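PDB 3BIL: probable LacI-family transcriptional regulator from Corynebacterium glutamicum ATCC 13032, which probably binds DNA and regulates transcription, as LacI-family regulators do, through a helix-turn-helix domain joined to a periplasmic-binding-protein-like effector domain. Local coordinates for residues 79-84 with 150-155; 125-130 with 302-307. All blocks are in the same frame, centred on the assembly; numbering follows the deposited sequence.

Contact 1: 79-84 with 150-155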
# COMPACT_ATOMS: atom_id res chain seq x y z
N HIS A 79 -2.79 -2.17 -2.27
CA HIS A 79 -3.32 -1.16 -1.41
C HIS A 79 -4.76 -1.50 -1.10
O HIS A 79 -5.26 -1.16 -0.03
CB HIS A 79 -3.20 0.21 -2.06
CG HIS A 79 -4.04 1.26 -1.41
ND1 HIS A 79 -5.31 1.58 -1.86
CD2 HIS A 79 -3.80 2.07 -0.35
CE1 HIS A 79 -5.81 2.55 -1.11
NE2 HIS A 79 -4.92 2.85 -0.18
N TYR A 80 -5.42 -2.19 -2.02
CA TYR A 80 -6.80 -2.58 -1.79
C TYR A 80 -6.96 -3.58 -0.65
O TYR A 80 -7.82 -3.43 0.21
CB TYR A 80 -7.39 -3.15 -3.06
CG TYR A 80 -8.74 -3.78 -2.88
CD1 TYR A 80 -9.91 -3.02 -2.97
CD2 TYR A 80 -8.86 -5.15 -2.65
CE1 TYR A 80 -11.14 -3.60 -2.84
CE2 TYR A 80 -10.08 -5.74 -2.50
CZ TYR A 80 -11.22 -4.96 -2.60
OH TYR A 80 -12.43 -5.58 -2.48
N PHE A 81 -6.14 -4.62 -0.67
CA PHE A 81 -6.17 -5.60 0.36
C PHE A 81 -5.61 -5.07 1.70
O PHE A 81 -5.95 -5.61 2.76
CB PHE A 81 -5.40 -6.83 -0.11
CG PHE A 81 -6.13 -7.63 -1.14
CD1 PHE A 81 -7.41 -8.11 -0.90
CD2 PHE A 81 -5.52 -7.93 -2.35
CE1 PHE A 81 -8.09 -8.88 -1.87
CE2 PHE A 81 -6.18 -8.70 -3.33
CZ PHE A 81 -7.47 -9.17 -3.10
N ALA A 82 -4.74 -4.04 1.66
CA ALA A 82 -4.28 -3.42 2.91
C ALA A 82 -5.38 -2.50 3.46
O ALA A 82 -5.59 -2.40 4.68
CB ALA A 82 -2.97 -2.67 2.69
N ALA A 83 -6.11 -1.85 2.56
CA ALA A 83 -7.30 -1.09 2.96
C ALA A 83 -8.34 -2.00 3.59
O ALA A 83 -8.86 -1.71 4.64
CB ALA A 83 -7.89 -0.30 1.77
N MET A 84 -8.63 -3.13 2.95
CA MET A 84 -9.61 -4.05 3.46
C MET A 84 -9.28 -4.52 4.89
O MET A 84 -10.18 -4.60 5.73
CB MET A 84 -9.77 -5.24 2.53
CG MET A 84 -11.00 -6.13 2.87
SD MET A 84 -10.81 -7.60 1.90
CE MET A 84 -11.50 -6.98 0.36
N LEU A 150 -15.75 -15.75 3.39
CA LEU A 150 -14.90 -15.42 2.26
C LEU A 150 -15.24 -14.01 1.75
O LEU A 150 -16.41 -13.58 1.79
CB LEU A 150 -15.05 -16.45 1.14
CG LEU A 150 -14.83 -17.93 1.46
CD1 LEU A 150 -15.29 -18.78 0.31
CD2 LEU A 150 -13.38 -18.27 1.79
N VAL A 151 -14.20 -13.28 1.33
CA VAL A 151 -14.36 -11.90 0.84
C VAL A 151 -13.67 -11.67 -0.48
O VAL A 151 -12.59 -12.24 -0.74
CB VAL A 151 -13.79 -10.84 1.82
CG1 VAL A 151 -14.84 -10.40 2.75
CG2 VAL A 151 -12.58 -11.36 2.59
N ASP A 152 -14.26 -10.78 -1.28
CA ASP A 152 -13.70 -10.37 -2.58
C ASP A 152 -13.72 -11.48 -3.66
O ASP A 152 -14.21 -11.23 -4.75
CB ASP A 152 -12.28 -9.80 -2.42
CG ASP A 152 -11.88 -8.92 -3.58
OD1 ASP A 152 -10.82 -9.20 -4.17
OD2 ASP A 152 -12.63 -7.95 -3.90
N ARG A 153 -13.20 -12.67 -3.35
CA ARG A 153 -13.19 -13.81 -4.27
C ARG A 153 -14.11 -14.92 -3.82
O ARG A 153 -14.27 -15.16 -2.63
CB ARG A 153 -11.79 -14.38 -4.41
CG ARG A 153 -10.89 -13.50 -5.17
CD ARG A 153 -9.52 -14.13 -5.28
NE ARG A 153 -8.54 -13.15 -5.76
CZ ARG A 153 -7.22 -13.27 -5.61
NH1 ARG A 153 -6.70 -14.34 -5.01
NH2 ARG A 153 -6.42 -12.31 -6.07
N GLU A 154 -14.71 -15.60 -4.79
CA GLU A 154 -15.73 -16.61 -4.57
C GLU A 154 -15.18 -18.00 -4.91
O GLU A 154 -14.45 -18.16 -5.89
CB GLU A 154 -16.95 -16.34 -5.46
CG GLU A 154 -18.12 -15.59 -4.83
CD GLU A 154 -19.51 -16.09 -5.31
OE1 GLU A 154 -20.55 -15.52 -4.89
OE2 GLU A 154 -19.58 -17.05 -6.12
N LEU A 155 -15.55 -19.00 -4.10
CA LEU A 155 -15.26 -20.39 -4.42
C LEU A 155 -16.03 -20.78 -5.67
O LEU A 155 -17.22 -20.47 -5.77
CB LEU A 155 -15.67 -21.31 -3.28
CG LEU A 155 -14.81 -21.42 -2.02
CD1 LEU A 155 -15.46 -22.44 -1.08
CD2 LEU A 155 -13.36 -21.81 -2.33
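Tyr80 and Asp152 meet tip to tip, and the polar part of the contact is theirs: the phenol OH of Tyr80 gives a weak hydrogen bond of 2.8 Å to Asp152 OD2. The ring and carboxylate planes are turned 43° apart. With CG anti to its backbone N (chi1 -159°), Asp152 sends its carboxylate toward the helix, where OD1 comes obliquely to the Phe81 ring, 3.5 Å from Phe81 CZ, the ring standing nearly perpendicular to the carboxylate plane. Phe81 CZ also lies 4.4 Å from Arg153 NH2, but that guanidinium is held by a salt bridge from NH1 to Glu106.

The apolar part falls to Met84, whose chain bends at chi3. Met84 CE packs 4.0 Å from Asp152 CB, and Met84 SD lies 4.2 Å from Val151 CG2. The six residues that touch across the contact are all buried, and Tyr80 and Met84 also touch Val296 of helix 296-308.

The N-terminal part of helix 79-94 thus meets the C-terminal end of strand 148-151 and the residues just after it, at the C-terminal ends of the parallel strands, which in relatives with the periplasmic-binding-protein fold border the ligand cleft between subdomains.

Contact 2: 125-130 with 302-307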
# COMPACT_ATOMS: atom_id res chain seq x y z
N GLY A 125 -13.07 -16.47 14.79
CA GLY A 125 -13.50 -16.48 13.37
C GLY A 125 -12.43 -16.20 12.32
O GLY A 125 -11.38 -15.62 12.62
N ILE A 126 -12.69 -16.60 11.09
CA ILE A 126 -11.75 -16.37 9.99
C ILE A 126 -12.45 -15.65 8.84
O ILE A 126 -13.45 -16.13 8.33
CB ILE A 126 -11.15 -17.70 9.45
CG1 ILE A 126 -10.22 -18.32 10.50
CG2 ILE A 126 -10.41 -17.47 8.15
CD1 ILE A 126 -9.49 -19.54 10.02
N ILE A 127 -11.93 -14.48 8.48
CA ILE A 127 -12.35 -13.79 7.26
C ILE A 127 -11.23 -13.92 6.27
O ILE A 127 -10.07 -13.65 6.60
CB ILE A 127 -12.63 -12.33 7.48
CG1 ILE A 127 -13.93 -12.16 8.25
CG2 ILE A 127 -12.70 -11.60 6.14
CD1 ILE A 127 -14.15 -10.76 8.82
N CYS A 128 -11.56 -14.33 5.06
CA CYS A 128 -10.53 -14.85 4.18
C CYS A 128 -10.79 -14.67 2.68
O CYS A 128 -11.94 -14.72 2.23
CB CYS A 128 -10.32 -16.31 4.54
SG CYS A 128 -9.70 -17.26 3.23
N VAL A 129 -9.72 -14.46 1.91
CA VAL A 129 -9.77 -14.37 0.44
C VAL A 129 -9.27 -15.67 -0.14
O VAL A 129 -8.07 -15.86 -0.28
CB VAL A 129 -8.93 -13.19 -0.16
CG1 VAL A 129 -9.05 -13.18 -1.67
CG2 VAL A 129 -9.38 -11.84 0.40
N PRO A 130 -10.19 -16.57 -0.51
CA PRO A 130 -9.85 -17.93 -0.88
C PRO A 130 -9.04 -18.03 -2.15
O PRO A 130 -9.41 -17.41 -3.15
CB PRO A 130 -11.22 -18.56 -1.14
CG PRO A 130 -12.08 -17.42 -1.53
CD PRO A 130 -11.63 -16.30 -0.65
N ARG A 302 -19.68 -5.30 6.19
CA ARG A 302 -20.54 -6.46 5.94
C ARG A 302 -19.90 -7.78 6.31
O ARG A 302 -20.55 -8.61 6.92
CB ARG A 302 -21.04 -6.50 4.49
CG ARG A 302 -21.99 -5.36 4.17
CD ARG A 302 -23.46 -5.77 4.32
NE ARG A 302 -24.17 -5.79 3.03
CZ ARG A 302 -24.50 -4.70 2.32
NH1 ARG A 302 -24.15 -3.48 2.73
NH2 ARG A 302 -25.15 -4.84 1.17
N ALA A 303 -18.63 -7.98 5.95
CA ALA A 303 -17.94 -9.26 6.21
C ALA A 303 -17.75 -9.57 7.69
O ALA A 303 -17.77 -10.73 8.09
CB ALA A 303 -16.59 -9.31 5.51
N VAL A 304 -17.54 -8.54 8.50
CA VAL A 304 -17.37 -8.76 9.92
C VAL A 304 -18.76 -8.93 10.62
O VAL A 304 -18.89 -9.78 11.51
CB VAL A 304 -16.36 -7.73 10.56
CG1 VAL A 304 -16.95 -6.34 10.59
CG2 VAL A 304 -15.91 -8.19 11.94
N SER A 305 -19.78 -8.18 10.18
CA SER A 305 -21.18 -8.44 10.56
C SER A 305 -21.53 -9.92 10.44
O SER A 305 -22.04 -10.51 11.38
CB SER A 305 -22.15 -7.65 9.69
OG SER A 305 -22.74 -6.60 10.42
N ILE A 306 -21.20 -10.50 9.29
CA ILE A 306 -21.49 -11.90 8.98
C ILE A 306 -20.63 -12.85 9.79
O ILE A 306 -21.01 -13.99 10.02
CB ILE A 306 -21.31 -12.19 7.45
CG1 ILE A 306 -22.26 -11.33 6.60
CG2 ILE A 306 -21.52 -13.67 7.14
CD1 ILE A 306 -22.10 -11.50 5.10
N LEU A 307 -19.46 -12.41 10.24
CA LEU A 307 -18.64 -13.27 11.08
C LEU A 307 -19.10 -13.30 12.52
O LEU A 307 -18.99 -14.34 13.18
CB LEU A 307 -17.17 -12.89 11.03
CG LEU A 307 -16.27 -13.99 11.56
CD1 LEU A 307 -16.33 -15.23 10.68
CD2 LEU A 307 -14.87 -13.47 11.66
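Ile127 keeps CG1 anti to its carbonyl carbon (chi1 -73°), while Leu307 holds CG anti to its backbone N (chi1 -164°); both side chains leave their backbones toward the other segment and cross at a slant, with Leu307 CD2 3.8 Å from Ile127 CG1. Beyond that crossing, Ile127 CD1 rests against the helix backbone, 3.7 Å from Ala303 O and 3.9 Å from Val304 CA. Side chain to side chain, Ile127 CD1 lies 4.1 Å from Val304 CB, with Ala303 CB slightly farther away.

This is helix-on-sheet packing within a Rossmann-like subdomain of the periplasmic-binding-protein fold. Helix 296-308, from late in the chain, covers one face of the parallel strands, and its segment runs at 147° to strand 126-128, the axes 9.2 Å apart at their closest.

Leu307 also reaches the strand backbone. Leu307 CD2 sits 3.7 Å from Gly125 C, close over a residue with no side chain, and Leu307 CD1 is 3.8 Å from Ile126 O. Ile126 turns its own side chain away, onto Leu118 and Thr119 of helix 108-120. Val149 of strand 148-151 extends the apolar surface beside Leu307.

In the fold
Contacts 1 and 2 lie with their centres about 10 Å apart in one subdomain, and their segments alternate along the chain: 79-84, 125-130, 150-155, then 302-307. Strands 126-128 and 148-151 are neighbours in the sheet, joined where Val151 N probably hydrogen-bonds to Cys128 O. Helix 296-308 bridges the two sites, since Val151 CG1 of contact 1 packs against Ala303 CB of contact 2. Contact 1 is nearer the middle of the chain, with the contact centres about 7 Å and about 17 Å from the centre of the chain. Helix 296-308, returning from late in the chain, completes a subdomain built mostly from early sequence, consistent with the repeated crossing of the chain between subdomains in this fold.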